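Side-chain contacts in pyruvate-formate lyase-activating enzyme (Bacteroides vulgatus ATCC 8482, PDB 3CAN), which is an activating enzyme of the radical SAM superfamily, modelled here as a domain of parallel strands and helices related to the TIM barrel: residues G11-P14 with L15-E19; V48-V51 with M52-C55; L122-H125 with P126-I129; Q166-Q169 with I170-Y174. One frame throughout, in Å; residues are numbered along the deposited sequence.

The four contacts are local and follow one another along a chain of alternating strands and helices, whose six parallel strands lie in the sheet in sequence order. Contact 1 is the loop from strand 6-10 into helix 18-30, and contact 2 ends helix 45-53, their centres about 13 Å apart and on the same side of the chain's centre. Contact 3 leads from helix 109-121 into strand 128-133, and contact 4 closes helix 161-173, which comes next; here I129 CD1 packs on L171 CD2 at 3.9 Å. Contacts 1 and 4 are about 33 Å apart between centres. Contact 1 thus follows the first strand, and contact 4 comes just before the last.

Contact 1: residues G11-P14 with L15-E19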
ATOM      1  N   GLY A  11      -8.192   2.480  -6.289  1.00 15.36           N
ATOM      2  CA  GLY A  11      -8.572   3.646  -7.043  1.00 16.36           C
ATOM      3  C   GLY A  11      -9.821   3.509  -7.882  1.00 16.76           C
ATOM      4  O   GLY A  11     -10.574   2.534  -7.774  1.00 17.24           O
ATOM      5  N   GLY A  12     -10.060   4.533  -8.693  1.00 16.59           N
ATOM      6  CA  GLY A  12     -11.296   4.641  -9.451  1.00 16.84           C
ATOM      7  C   GLY A  12     -11.351   3.797 -10.709  1.00 16.98           C
ATOM      8  O   GLY A  12     -12.411   3.302 -11.075  1.00 17.38           O
ATOM      9  N   GLU A  13     -10.217   3.615 -11.373  1.00 17.55           N
ATOM     10  CA  GLU A  13     -10.246   3.004 -12.698  1.00 17.37           C
ATOM     11  C   GLU A  13     -10.770   1.568 -12.714  1.00 16.79           C
ATOM     12  O   GLU A  13     -11.589   1.242 -13.559  1.00 17.23           O
ATOM     13  CB  GLU A  13      -8.889   3.063 -13.382  1.00 18.07           C
ATOM     14  CG  GLU A  13      -8.908   2.567 -14.835  1.00 18.77           C
ATOM     15  CD  GLU A  13      -9.750   3.422 -15.773  1.00 21.68           C
ATOM     16  OE1 GLU A  13      -9.929   4.639 -15.517  1.00 22.13           O
ATOM     17  OE2 GLU A  13     -10.213   2.885 -16.805  1.00 20.35           O
ATOM     18  N   PRO A  14     -10.304   0.705 -11.800  1.00 16.29           N
ATOM     19  CA  PRO A  14     -10.829  -0.678 -11.843  1.00 16.26           C
ATOM     20  C   PRO A  14     -12.356  -0.737 -11.740  1.00 16.10           C
ATOM     21  O   PRO A  14     -13.000  -1.583 -12.364  1.00 16.07           O
ATOM     22  CB  PRO A  14     -10.152  -1.339 -10.634  1.00 16.61           C
ATOM     23  CG  PRO A  14      -8.880  -0.532 -10.450  1.00 16.14           C
ATOM     24  CD  PRO A  14      -9.291   0.875 -10.740  1.00 15.93           C
ATOM     25  N   LEU A  15     -12.932   0.197 -10.991  1.00 15.98           N
ATOM     26  CA  LEU A  15     -14.372   0.221 -10.754  1.00 16.12           C
ATOM     27  C   LEU A  15     -15.179   0.647 -11.982  1.00 16.78           C
ATOM     28  O   LEU A  15     -16.397   0.435 -12.010  1.00 16.91           O
ATOM     29  CB  LEU A  15     -14.687   1.133  -9.575  1.00 16.65           C
ATOM     30  CG  LEU A  15     -13.991   0.817  -8.257  1.00 16.35           C
ATOM     31  CD1 LEU A  15     -14.487   1.789  -7.165  1.00 15.60           C
ATOM     32  CD2 LEU A  15     -14.223  -0.648  -7.852  1.00 15.20           C
ATOM     33  N   LEU A  16     -14.512   1.231 -12.976  1.00 16.29           N
ATOM     34  CA  LEU A  16     -15.133   1.572 -14.256  1.00 16.21           C
ATOM     35  C   LEU A  16     -15.182   0.371 -15.201  1.00 16.28           C
ATOM     36  O   LEU A  16     -15.758   0.450 -16.293  1.00 15.89           O
ATOM     37  CB  LEU A  16     -14.382   2.725 -14.915  1.00 16.88           C
ATOM     38  CG  LEU A  16     -14.352   4.038 -14.114  1.00 18.02           C
ATOM     39  CD1 LEU A  16     -13.514   5.095 -14.815  1.00 20.29           C
ATOM     40  CD2 LEU A  16     -15.760   4.550 -13.852  1.00 20.70           C
ATOM     41  N   HIS A  17     -14.602  -0.747 -14.768  1.00 15.27           N
ATOM     42  CA  HIS A  17     -14.683  -1.998 -15.507  1.00 15.24           C
ATOM     43  C   HIS A  17     -15.247  -3.084 -14.568  1.00 15.04           C
ATOM     44  O   HIS A  17     -14.553  -4.058 -14.275  1.00 14.92           O
ATOM     45  CB  HIS A  17     -13.294  -2.458 -15.963  1.00 14.69           C
ATOM     46  CG  HIS A  17     -12.506  -1.459 -16.746  1.00 16.05           C
ATOM     47  ND1 HIS A  17     -11.995  -0.298 -16.198  1.00 18.91           N
ATOM     48  CD2 HIS A  17     -12.059  -1.502 -18.023  1.00 12.56           C
ATOM     49  CE1 HIS A  17     -11.303   0.348 -17.124  1.00 15.10           C
ATOM     50  NE2 HIS A  17     -11.315  -0.368 -18.235  1.00 17.45           N
ATOM     51  N   PRO A  18     -16.480  -2.904 -14.064  1.00 15.05           N
ATOM     52  CA  PRO A  18     -17.003  -3.790 -13.028  1.00 15.04           C
ATOM     53  C   PRO A  18     -17.150  -5.255 -13.418  1.00 15.24           C
ATOM     54  O   PRO A  18     -16.811  -6.129 -12.611  1.00 14.72           O
ATOM     55  CB  PRO A  18     -18.354  -3.165 -12.677  1.00 15.69           C
ATOM     56  CG  PRO A  18     -18.724  -2.357 -13.889  1.00 15.10           C
ATOM     57  CD  PRO A  18     -17.426  -1.826 -14.384  1.00 15.32           C
ATOM     58  N   GLU A  19     -17.616  -5.544 -14.629  1.00 14.17           N
ATOM     59  CA  GLU A  19     -17.717  -6.939 -15.067  1.00 14.39           C
ATOM     60  C   GLU A  19     -16.333  -7.599 -15.138  1.00 14.11           C
ATOM     61  O   GLU A  19     -16.131  -8.760 -14.703  1.00 13.92           O
ATOM     62  CB  GLU A  19     -18.409  -7.022 -16.429  1.00 14.55           C
ATOM     63  CG  GLU A  19     -18.711  -8.432 -16.900  1.00 15.65           C
ATOM     64  CD  GLU A  19     -19.836  -9.118 -16.147  1.00 21.52           C
ATOM     65  OE1 GLU A  19     -20.642  -8.422 -15.477  1.00 22.67           O
ATOM     66  OE2 GLU A  19     -19.900 -10.364 -16.247  1.00 21.60           O
TER
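The carbonyl O of E13 joins the GGEP motif of the radical SAM family to the turn that follows it, by accepting from both L16 and H17. L16 N donates over 3.0 Å to E13 O, and H17 ND1 reaches that same O at 3.1 Å from the opposite face of the carbonyl plane. The imidazole uses its edge: E13 O lies only 7° out of the ring plane. With chi1 at -54°, H17 turns its ring back beside its own backbone N, which is what brings ND1 to the preceding turn. Two further backbone bonds wind the loop into a short helix-like turn. H17 N binds P14 O at 3.0 Å, while L15 N makes a weak bond to G12 O. H17 occupies the N-cap position of helix 18-30, so the histidine ties the start of that helix to the loop after strand 6-10.

Van der Waals contacts flank these bonds. L15 CG rests 3.9 Å from G11 O, and the L15 side chain also packs on L41 and L42. P14 touches G6 of the second subunit and H17 touches Q31 of that subunit, placing the turn at the dimer interface. On the more exposed side the chains of E13 and L16 meet at about a right angle, with E13 OE1 3.7 Å from L16 CD1.

Contact 2: residues V48-V51 with M52-C55; sequences VDEV and MRNC
V48 meets M52 one helical turn further on, where the selenomethionine methyl CE lies 4.0 Å from V48 CG1. A bend at chi3 (-72°) folds that methyl back along the helix. The main chains of the same two residues are joined by M52 N to V48 O. D49 touches the methyl as well, its OD1 standing 3.4 Å from M52 CE, but the main charge partner of this carboxylate is R87, which it meets through OD2. The carbonyl O of D49 accepts from R53 N and also lies over the centre of the R53 guanidinium, 3.8 Å above its plane.

E50 carries most of the polar contact. In the conformer described, its OE1 takes a side-on grip from R53, with NE at 3.0 Å and NH1 at 2.9 Å, both in a salt bridge, and E50 OE1 lies at the guanidinium edge, 5° out of its plane. NH1 comes nearly in line with the C-O bond of OE1, whereas NE comes from above the carboxylate plane. OE2 receives a weak bond from N54 ND2. The helix 45-53 of this beta-alpha-beta unit, between strands 35-38 and 57-61, ends here: N54 ND2 donates over 2.8 Å to E50 O, so the asparagine amide turns back onto a carbonyl of the last turn. I22 of helix 18-30 packs on E50 and N54. V51 O accepts from N54 N, and V51 CG1 faces C55 SG at 3.9 Å, next to V37 of strand 35-38.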
ATOM      1  N   VAL A  48     -21.284  -3.499  -5.344  1.00 20.03           N
ATOM      2  CA  VAL A  48     -20.605  -3.672  -4.061  1.00 20.18           C
ATOM      3  C   VAL A  48     -20.899  -5.079  -3.543  1.00 19.47           C
ATOM      4  O   VAL A  48     -20.014  -5.773  -3.098  1.00 19.21           O
ATOM      5  CB  VAL A  48     -21.043  -2.624  -3.021  1.00 20.38           C
ATOM      6  CG1 VAL A  48     -20.376  -2.899  -1.661  1.00 20.91           C
ATOM      7  CG2 VAL A  48     -20.717  -1.202  -3.514  1.00 20.69           C
ATOM      8  N   ASP A  49     -22.154  -5.505  -3.623  1.00 19.47           N
ATOM      9  CA  ASP A  49     -22.533  -6.850  -3.169  1.00 19.29           C
ATOM     10  C   ASP A  49     -21.796  -7.949  -3.938  1.00 19.05           C
ATOM     11  O   ASP A  49     -21.301  -8.914  -3.332  1.00 18.76           O
ATOM     12  CB  ASP A  49     -24.044  -7.060  -3.317  1.00 19.35           C
ATOM     13  CG  ASP A  49     -24.856  -6.238  -2.345  1.00 21.00           C
ATOM     14  OD1 ASP A  49     -24.282  -5.637  -1.415  1.00 23.25           O
ATOM     15  OD2 ASP A  49     -26.098  -6.202  -2.517  1.00 21.74           O
ATOM     16  N   GLU A  50     -21.707  -7.806  -5.260  1.00 18.81           N
ATOM     17  CA  GLU A  50     -21.028  -8.805  -6.089  0.50 18.65           C
ATOM     18  C   GLU A  50     -19.524  -8.821  -5.827  1.00 18.09           C
ATOM     19  O   GLU A  50     -18.915  -9.879  -5.809  1.00 17.97           O
ATOM     20  CB  GLU A  50     -21.302  -8.578  -7.579  0.50 18.90           C
ATOM     21  CG  GLU A  50     -20.770  -9.683  -8.509  0.50 19.71           C
ATOM     22  CD  GLU A  50     -21.431 -11.050  -8.301  0.50 21.67           C
ATOM     23  OE1 GLU A  50     -22.551 -11.114  -7.747  0.50 20.94           O
ATOM     24  OE2 GLU A  50     -20.822 -12.069  -8.701  0.50 24.33           O
ATOM     25  N   VAL A  51     -18.924  -7.648  -5.625  1.00 17.64           N
ATOM     26  CA  VAL A  51     -17.503  -7.579  -5.251  1.00 17.70           C
ATOM     27  C   VAL A  51     -17.262  -8.323  -3.933  1.00 17.50           C
ATOM     28  O   VAL A  51     -16.348  -9.135  -3.831  1.00 16.80           O
ATOM     29  CB  VAL A  51     -16.989  -6.130  -5.145  1.00 17.77           C
ATOM     30  CG1 VAL A  51     -15.600  -6.105  -4.469  1.00 18.20           C
ATOM     31  CG2 VAL A  51     -16.911  -5.496  -6.547  1.00 18.28           C
HETATM   32  N   MSE A  52     -18.117  -8.098  -2.938  1.00 17.84           N
HETATM   33  CA  MSE A  52     -17.990  -8.813  -1.659  1.00 17.96           C
HETATM   34  C   MSE A  52     -18.090 -10.339  -1.804  1.00 18.03           C
HETATM   35  O   MSE A  52     -17.432 -11.076  -1.084  1.00 18.54           O
HETATM   36  CB  MSE A  52     -19.010  -8.299  -0.646  1.00 17.98           C
HETATM   37  CG  MSE A  52     -18.699  -6.927  -0.101  1.00 18.34           C
HETATM   38 SE   MSE A  52     -19.862  -6.424   1.383  0.80 21.13          SE
HETATM   39  CE  MSE A  52     -21.501  -6.118   0.401  1.00 19.53           C
ATOM     40  N   ARG A  53     -18.890 -10.820  -2.748  1.00 17.06           N
ATOM     41  CA  ARG A  53     -18.971 -12.248  -2.987  1.00 17.39           C
ATOM     42  C   ARG A  53     -17.686 -12.835  -3.581  1.00 16.89           C
ATOM     43  O   ARG A  53     -17.496 -14.059  -3.569  1.00 16.46           O
ATOM     44  CB  ARG A  53     -20.158 -12.563  -3.896  1.00 17.69           C
ATOM     45  CG  ARG A  53     -21.486 -12.466  -3.188  1.00 19.62           C
ATOM     46  CD  ARG A  53     -22.592 -13.086  -4.020  1.00 21.74           C
ATOM     47  NE  ARG A  53     -23.124 -12.127  -4.968  1.00 26.75           N
ATOM     48  CZ  ARG A  53     -24.065 -11.224  -4.687  1.00 27.12           C
ATOM     49  NH1 ARG A  53     -24.460 -10.383  -5.622  1.00 26.35           N
ATOM     50  NH2 ARG A  53     -24.618 -11.143  -3.479  1.00 30.86           N
ATOM     51  N   ASN A  54     -16.795 -11.967  -4.068  1.00 15.26           N
ATOM     52  CA  ASN A  54     -15.625 -12.402  -4.811  1.00 15.54           C
ATOM     53  C   ASN A  54     -14.322 -11.782  -4.308  1.00 14.98           C
ATOM     54  O   ASN A  54     -13.375 -11.589  -5.069  1.00 14.17           O
ATOM     55  CB  ASN A  54     -15.835 -12.114  -6.292  1.00 15.24           C
ATOM     56  CG  ASN A  54     -16.993 -12.921  -6.876  1.00 15.81           C
ATOM     57  OD1 ASN A  54     -16.876 -14.138  -7.090  1.00 16.78           O
ATOM     58  ND2 ASN A  54     -18.119 -12.253  -7.110  1.00 15.57           N
ATOM     59  N   CYS A  55     -14.271 -11.486  -3.015  1.00 14.41           N
ATOM     60  CA  CYS A  55     -13.009 -11.059  -2.419  1.00 14.48           C
ATOM     61  C   CYS A  55     -13.009 -11.308  -0.933  1.00 14.34           C
ATOM     62  O   CYS A  55     -14.014 -11.755  -0.367  1.00 14.48           O
ATOM     63  CB  CYS A  55     -12.688  -9.601  -2.759  1.00 14.81           C
ATOM     64  SG  CYS A  55     -13.684  -8.368  -1.882  1.00 15.55           S
TER

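Contact 3: residues L122-H125 with P126-I129; sequences LPRH and PEII
E127 OE2 is gripped by two donors, the guanidinium of R124 and a bound water. R124 NH2 forms a salt bridge to E127 OE2 at 2.9 Å with an N-H...O angle of 155°, arriving from above the carboxylate plane. The oxygen itself sits at the guanidinium edge, somewhat tilted from its plane, and the two flat groups are turned 36° apart. The water donates to E127 OE2 over 2.7 Å and accepts from R124 NE at 2.9 Å, lying in the guanidinium plane. Its other donated bond goes to H125 O, so a single water links both charged side chains to the backbone between them.

The torsions explain why the two groups meet. R124 runs straight from CG to NE, with CG opposite its own N, while E127 folds back at chi2 (-59°) and so carries its carboxylate toward the preceding residues. R124 has a second acidic partner, since NH1 forms a salt bridge with D92; the water, E127 and D92 together hold the rotation of the guanidinium. The ring of H125 turns the other way: its NE2 binds A120 O at the end of helix 109-121.

The segment is the connection that brings the chain from helix 109-121 into strand 128-133. P126 packs on Y95 of the neighbouring parallel strand 95-101, and the Y95 hydroxyl hydrogen-bonds R124 O, while I128 and I129 continue into the sheet between strands 95-101 and 178-180.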
ATOM      1  N   LEU A 122     -21.353   2.160  13.374  1.00 17.33           N
ATOM      2  CA  LEU A 122     -21.676   1.104  12.433  1.00 17.43           C
ATOM      3  C   LEU A 122     -21.730  -0.259  13.117  1.00 17.91           C
ATOM      4  O   LEU A 122     -21.027  -0.490  14.111  1.00 17.51           O
ATOM      5  CB  LEU A 122     -20.667   1.091  11.282  1.00 17.55           C
ATOM      6  CG  LEU A 122     -20.610   2.391  10.477  1.00 17.25           C
ATOM      7  CD1 LEU A 122     -19.443   2.372   9.467  1.00 16.97           C
ATOM      8  CD2 LEU A 122     -21.960   2.664   9.783  1.00 17.89           C
ATOM      9  N   PRO A 123     -22.589  -1.161  12.603  1.00 18.38           N
ATOM     10  CA  PRO A 123     -22.808  -2.455  13.240  1.00 18.31           C
ATOM     11  C   PRO A 123     -21.594  -3.379  13.192  1.00 18.85           C
ATOM     12  O   PRO A 123     -21.512  -4.319  13.992  1.00 19.53           O
ATOM     13  CB  PRO A 123     -23.982  -3.047  12.446  1.00 18.88           C
ATOM     14  CG  PRO A 123     -23.927  -2.394  11.146  1.00 18.92           C
ATOM     15  CD  PRO A 123     -23.426  -0.999  11.403  1.00 18.70           C
ATOM     16  N   ARG A 124     -20.698  -3.152  12.226  1.00 17.96           N
ATOM     17  CA  ARG A 124     -19.378  -3.789  12.190  1.00 18.14           C
ATOM     18  C   ARG A 124     -18.348  -2.693  12.009  1.00 18.16           C
ATOM     19  O   ARG A 124     -18.478  -1.875  11.101  1.00 18.10           O
ATOM     20  CB  ARG A 124     -19.266  -4.786  11.027  1.00 17.90           C
ATOM     21  CG  ARG A 124     -17.909  -5.497  10.962  1.00 17.77           C
ATOM     22  CD  ARG A 124     -17.788  -6.524   9.836  1.00 18.44           C
ATOM     23  NE  ARG A 124     -16.443  -7.104   9.836  1.00 18.66           N
ATOM     24  CZ  ARG A 124     -16.159  -8.398   9.957  1.00 20.55           C
ATOM     25  NH1 ARG A 124     -17.121  -9.310  10.067  1.00 21.67           N
ATOM     26  NH2 ARG A 124     -14.894  -8.786   9.973  1.00 20.17           N
ATOM     27  N   HIS A 125     -17.345  -2.658  12.884  1.00 17.55           N
ATOM     28  CA  HIS A 125     -16.268  -1.667  12.763  1.00 17.38           C
ATOM     29  C   HIS A 125     -15.240  -2.116  11.733  1.00 17.31           C
ATOM     30  O   HIS A 125     -15.163  -3.319  11.407  1.00 17.50           O
ATOM     31  CB  HIS A 125     -15.541  -1.496  14.098  1.00 17.30           C
ATOM     32  CG  HIS A 125     -16.380  -0.885  15.173  1.00 17.19           C
ATOM     33  ND1 HIS A 125     -15.996  -0.888  16.497  1.00 18.14           N
ATOM     34  CD2 HIS A 125     -17.571  -0.244  15.124  1.00 17.97           C
ATOM     35  CE1 HIS A 125     -16.916  -0.269  17.218  1.00 18.72           C
ATOM     36  NE2 HIS A 125     -17.890   0.116  16.413  1.00 18.26           N
ATOM     37  N   PRO A 126     -14.403  -1.174  11.267  1.00 17.23           N
ATOM     38  CA  PRO A 126     -13.294  -1.586  10.397  1.00 16.94           C
ATOM     39  C   PRO A 126     -12.323  -2.497  11.129  1.00 16.59           C
ATOM     40  O   PRO A 126     -12.149  -2.390  12.361  1.00 16.19           O
ATOM     41  CB  PRO A 126     -12.608  -0.258  10.010  1.00 16.60           C
ATOM     42  CG  PRO A 126     -13.070   0.738  11.013  1.00 18.05           C
ATOM     43  CD  PRO A 126     -14.411   0.279  11.508  1.00 17.73           C
ATOM     44  N   GLU A 127     -11.692  -3.398  10.377  1.00 16.44           N
ATOM     45  CA  GLU A 127     -10.623  -4.230  10.926  1.00 17.17           C
ATOM     46  C   GLU A 127      -9.515  -3.361  11.505  1.00 16.85           C
ATOM     47  O   GLU A 127      -8.933  -3.655  12.558  1.00 16.46           O
ATOM     48  CB  GLU A 127     -10.016  -5.106   9.835  1.00 17.47           C
ATOM     49  CG  GLU A 127     -10.979  -6.099   9.219  1.00 19.31           C
ATOM     50  CD  GLU A 127     -11.564  -7.052  10.225  1.00 22.30           C
ATOM     51  OE1 GLU A 127     -10.835  -7.978  10.649  1.00 24.44           O
ATOM     52  OE2 GLU A 127     -12.746  -6.893  10.591  1.00 19.90           O
ATOM     53  N   ILE A 128      -9.207  -2.305  10.776  1.00 16.90           N
ATOM     54  CA  ILE A 128      -8.204  -1.331  11.160  1.00 17.03           C
ATOM     55  C   ILE A 128      -8.488  -0.035  10.409  1.00 16.64           C
ATOM     56  O   ILE A 128      -9.088  -0.043   9.322  1.00 15.84           O
ATOM     57  CB  ILE A 128      -6.760  -1.815  10.830  1.00 17.47           C
ATOM     58  CG1 ILE A 128      -5.695  -0.941  11.501  1.00 20.03           C
ATOM     59  CG2 ILE A 128      -6.505  -1.831   9.309  1.00 18.09           C
ATOM     60  CD1 ILE A 128      -5.710  -0.981  12.971  1.00 23.27           C
ATOM     61  N   ILE A 129      -8.097   1.071  11.025  1.00 16.60           N
ATOM     62  CA  ILE A 129      -8.080   2.370  10.375  1.00 16.74           C
ATOM     63  C   ILE A 129      -6.613   2.767  10.193  1.00 17.35           C
ATOM     64  O   ILE A 129      -5.887   2.927  11.175  1.00 17.64           O
ATOM     65  CB  ILE A 129      -8.822   3.432  11.195  1.00 16.53           C
ATOM     66  CG1 ILE A 129     -10.284   3.033  11.431  1.00 16.61           C
ATOM     67  CG2 ILE A 129      -8.771   4.791  10.486  1.00 16.92           C
ATOM     68  CD1 ILE A 129     -10.982   3.863  12.523  1.00 16.19           C
TER
HETATM   69  O   HOH W   1     -14.371  -5.074   9.404  1.00 23.13           O

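Contact 4: residues Q166-Q169 with I170-Y174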
ATOM      1  N   GLN A 166      -2.424  12.206  18.533  1.00 28.00           N
ATOM      2  CA  GLN A 166      -3.715  12.716  18.974  1.00 28.17           C
ATOM      3  C   GLN A 166      -4.839  12.091  18.150  1.00 27.08           C
ATOM      4  O   GLN A 166      -5.872  11.732  18.698  1.00 27.02           O
ATOM      5  CB  GLN A 166      -3.748  14.250  18.914  1.00 28.50           C
ATOM      6  CG  GLN A 166      -2.934  14.905  20.046  1.00 30.12           C
ATOM      7  CD  GLN A 166      -2.653  16.398  19.830  1.00 30.86           C
ATOM      8  OE1 GLN A 166      -2.813  16.923  18.725  1.00 36.47           O
ATOM      9  NE2 GLN A 166      -2.225  17.081  20.892  1.00 33.57           N
ATOM     10  N   CYS A 167      -4.621  11.928  16.846  1.00 26.21           N
ATOM     11  CA  CYS A 167      -5.631  11.298  15.982  1.00 26.11           C
ATOM     12  C   CYS A 167      -5.831   9.824  16.340  1.00 24.67           C
ATOM     13  O   CYS A 167      -6.952   9.320  16.391  1.00 23.72           O
ATOM     14  CB  CYS A 167      -5.245  11.440  14.514  1.00 26.24           C
ATOM     15  SG  CYS A 167      -5.293  13.146  13.917  1.00 26.94           S
ATOM     16  N   ILE A 168      -4.729   9.129  16.587  1.00 23.88           N
ATOM     17  CA  ILE A 168      -4.806   7.750  17.028  1.00 23.08           C
ATOM     18  C   ILE A 168      -5.565   7.640  18.348  1.00 22.74           C
ATOM     19  O   ILE A 168      -6.388   6.736  18.517  1.00 22.66           O
ATOM     20  CB  ILE A 168      -3.398   7.130  17.177  1.00 23.26           C
ATOM     21  CG1 ILE A 168      -2.721   7.014  15.802  1.00 23.14           C
ATOM     22  CG2 ILE A 168      -3.479   5.775  17.870  1.00 24.09           C
ATOM     23  CD1 ILE A 168      -3.371   6.015  14.836  1.00 25.05           C
ATOM     24  N   GLN A 169      -5.288   8.549  19.282  1.00 22.66           N
ATOM     25  CA  GLN A 169      -5.958   8.528  20.575  1.00 22.21           C
ATOM     26  C   GLN A 169      -7.465   8.723  20.442  1.00 21.45           C
ATOM     27  O   GLN A 169      -8.239   8.035  21.101  1.00 21.15           O
ATOM     28  CB  GLN A 169      -5.393   9.594  21.518  1.00 22.89           C
ATOM     29  CG  GLN A 169      -5.891   9.471  22.952  1.00 24.12           C
ATOM     30  CD  GLN A 169      -5.488   8.142  23.580  1.00 28.09           C
ATOM     31  OE1 GLN A 169      -4.305   7.819  23.661  1.00 29.95           O
ATOM     32  NE2 GLN A 169      -6.471   7.361  24.004  1.00 29.97           N
ATOM     33  N   ILE A 170      -7.872   9.679  19.613  1.00 20.96           N
ATOM     34  CA  ILE A 170      -9.295   9.945  19.377  0.50 20.84           C
ATOM     35  C   ILE A 170      -9.996   8.675  18.898  1.00 20.93           C
ATOM     36  O   ILE A 170     -11.012   8.253  19.447  1.00 19.96           O
ATOM     37  CB  ILE A 170      -9.493  11.072  18.332  0.50 20.82           C
ATOM     38  CG1 ILE A 170      -9.064  12.426  18.915  0.50 20.99           C
ATOM     39  CG2 ILE A 170     -10.955  11.145  17.879  0.50 20.89           C
ATOM     40  CD1 ILE A 170      -8.774  13.486  17.864  0.50 20.69           C
ATOM     41  N   LEU A 171      -9.447   8.056  17.862  1.00 20.71           N
ATOM     42  CA  LEU A 171     -10.063   6.863  17.309  1.00 21.15           C
ATOM     43  C   LEU A 171     -10.130   5.733  18.355  1.00 21.29           C
ATOM     44  O   LEU A 171     -11.159   5.060  18.484  1.00 20.63           O
ATOM     45  CB  LEU A 171      -9.311   6.431  16.042  1.00 21.15           C
ATOM     46  CG  LEU A 171      -9.445   7.397  14.865  1.00 20.95           C
ATOM     47  CD1 LEU A 171      -8.363   7.130  13.799  1.00 22.21           C
ATOM     48  CD2 LEU A 171     -10.866   7.335  14.269  1.00 20.75           C
ATOM     49  N   THR A 172      -9.046   5.564  19.109  1.00 21.94           N
ATOM     50  CA  THR A 172      -8.973   4.581  20.179  1.00 22.45           C
ATOM     51  C   THR A 172     -10.020   4.869  21.256  1.00 22.98           C
ATOM     52  O   THR A 172     -10.679   3.948  21.741  1.00 22.98           O
ATOM     53  CB  THR A 172      -7.555   4.545  20.803  1.00 22.86           C
ATOM     54  OG1 THR A 172      -6.577   4.298  19.773  1.00 23.52           O
ATOM     55  CG2 THR A 172      -7.454   3.460  21.859  1.00 22.80           C
ATOM     56  N   ASP A 173     -10.177   6.145  21.614  1.00 23.14           N
ATOM     57  CA  ASP A 173     -11.170   6.558  22.612  1.00 23.06           C
ATOM     58  C   ASP A 173     -12.606   6.191  22.225  1.00 22.81           C
ATOM     59  O   ASP A 173     -13.438   5.967  23.102  1.00 22.50           O
ATOM     60  CB  ASP A 173     -11.085   8.072  22.875  1.00 24.22           C
ATOM     61  CG  ASP A 173      -9.850   8.477  23.684  1.00 26.07           C
ATOM     62  OD1 ASP A 173      -9.182   7.611  24.292  1.00 28.33           O
ATOM     63  OD2 ASP A 173      -9.545   9.691  23.706  1.00 29.92           O
ATOM     64  N   TYR A 174     -12.892   6.134  20.920  1.00 21.75           N
ATOM     65  CA  TYR A 174     -14.213   5.749  20.414  1.00 21.26           C
ATOM     66  C   TYR A 174     -14.338   4.242  20.182  1.00 21.44           C
ATOM     67  O   TYR A 174     -15.335   3.769  19.623  1.00 21.37           O
ATOM     68  CB  TYR A 174     -14.529   6.512  19.118  1.00 20.81           C
ATOM     69  CG  TYR A 174     -15.003   7.925  19.339  1.00 19.64           C
ATOM     70  CD1 TYR A 174     -14.117   8.990  19.311  1.00 20.62           C
ATOM     71  CD2 TYR A 174     -16.357   8.202  19.542  1.00 20.84           C
ATOM     72  CE1 TYR A 174     -14.552  10.301  19.510  1.00 20.26           C
ATOM     73  CE2 TYR A 174     -16.799   9.502  19.745  1.00 20.57           C
ATOM     74  CZ  TYR A 174     -15.895  10.553  19.714  1.00 20.39           C
ATOM     75  OH  TYR A 174     -16.333  11.857  19.895  1.00 18.33           O
TER
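I168 O accepts twice from T172, through the side-chain hydroxyl and through the backbone N-H. The hydroxyl donates, T172 OG1 lying 2.7 Å from I168 O and above the carbonyl plane, while T172 N comes to the same O at 3.0 Å from the opposite face. The threonine hydroxyl reaches this carbonyl because OG1 stands beside its own backbone N (chi1 -56°), directed back toward the previous turn. One residue on, the amide of Q169 donates to the carboxylate of D173, with Q169 NE2 2.7 Å from D173 OD1. OD1 lies within 5° of the amide plane, but the amide meets it from above the carboxylate plane, the two planes being 41° apart. A bend at chi2 curls the glutamine along the helix surface toward D173, whose backbone N binds Q169 O as well.

These are i to i+4 links on the exposed side of the last turns of helix 161-173, the helix between strands 128-133 and 178-180 of the parallel sheet. Regular backbone bonds run beneath them, from I170 N to Q166 O and from L171 N to C167 O at 3.2 Å. The aliphatic chains lie back over the same carbonyls: I170 CG1, in the conformer described, is 3.3 Å from Q166 O, and L171 CG is 3.5 Å from C167 O. Further out, I168 and L171 press on L131 and A178 of the sheet, while C167 meets I112, and L171 meets A116, on helix 109-121.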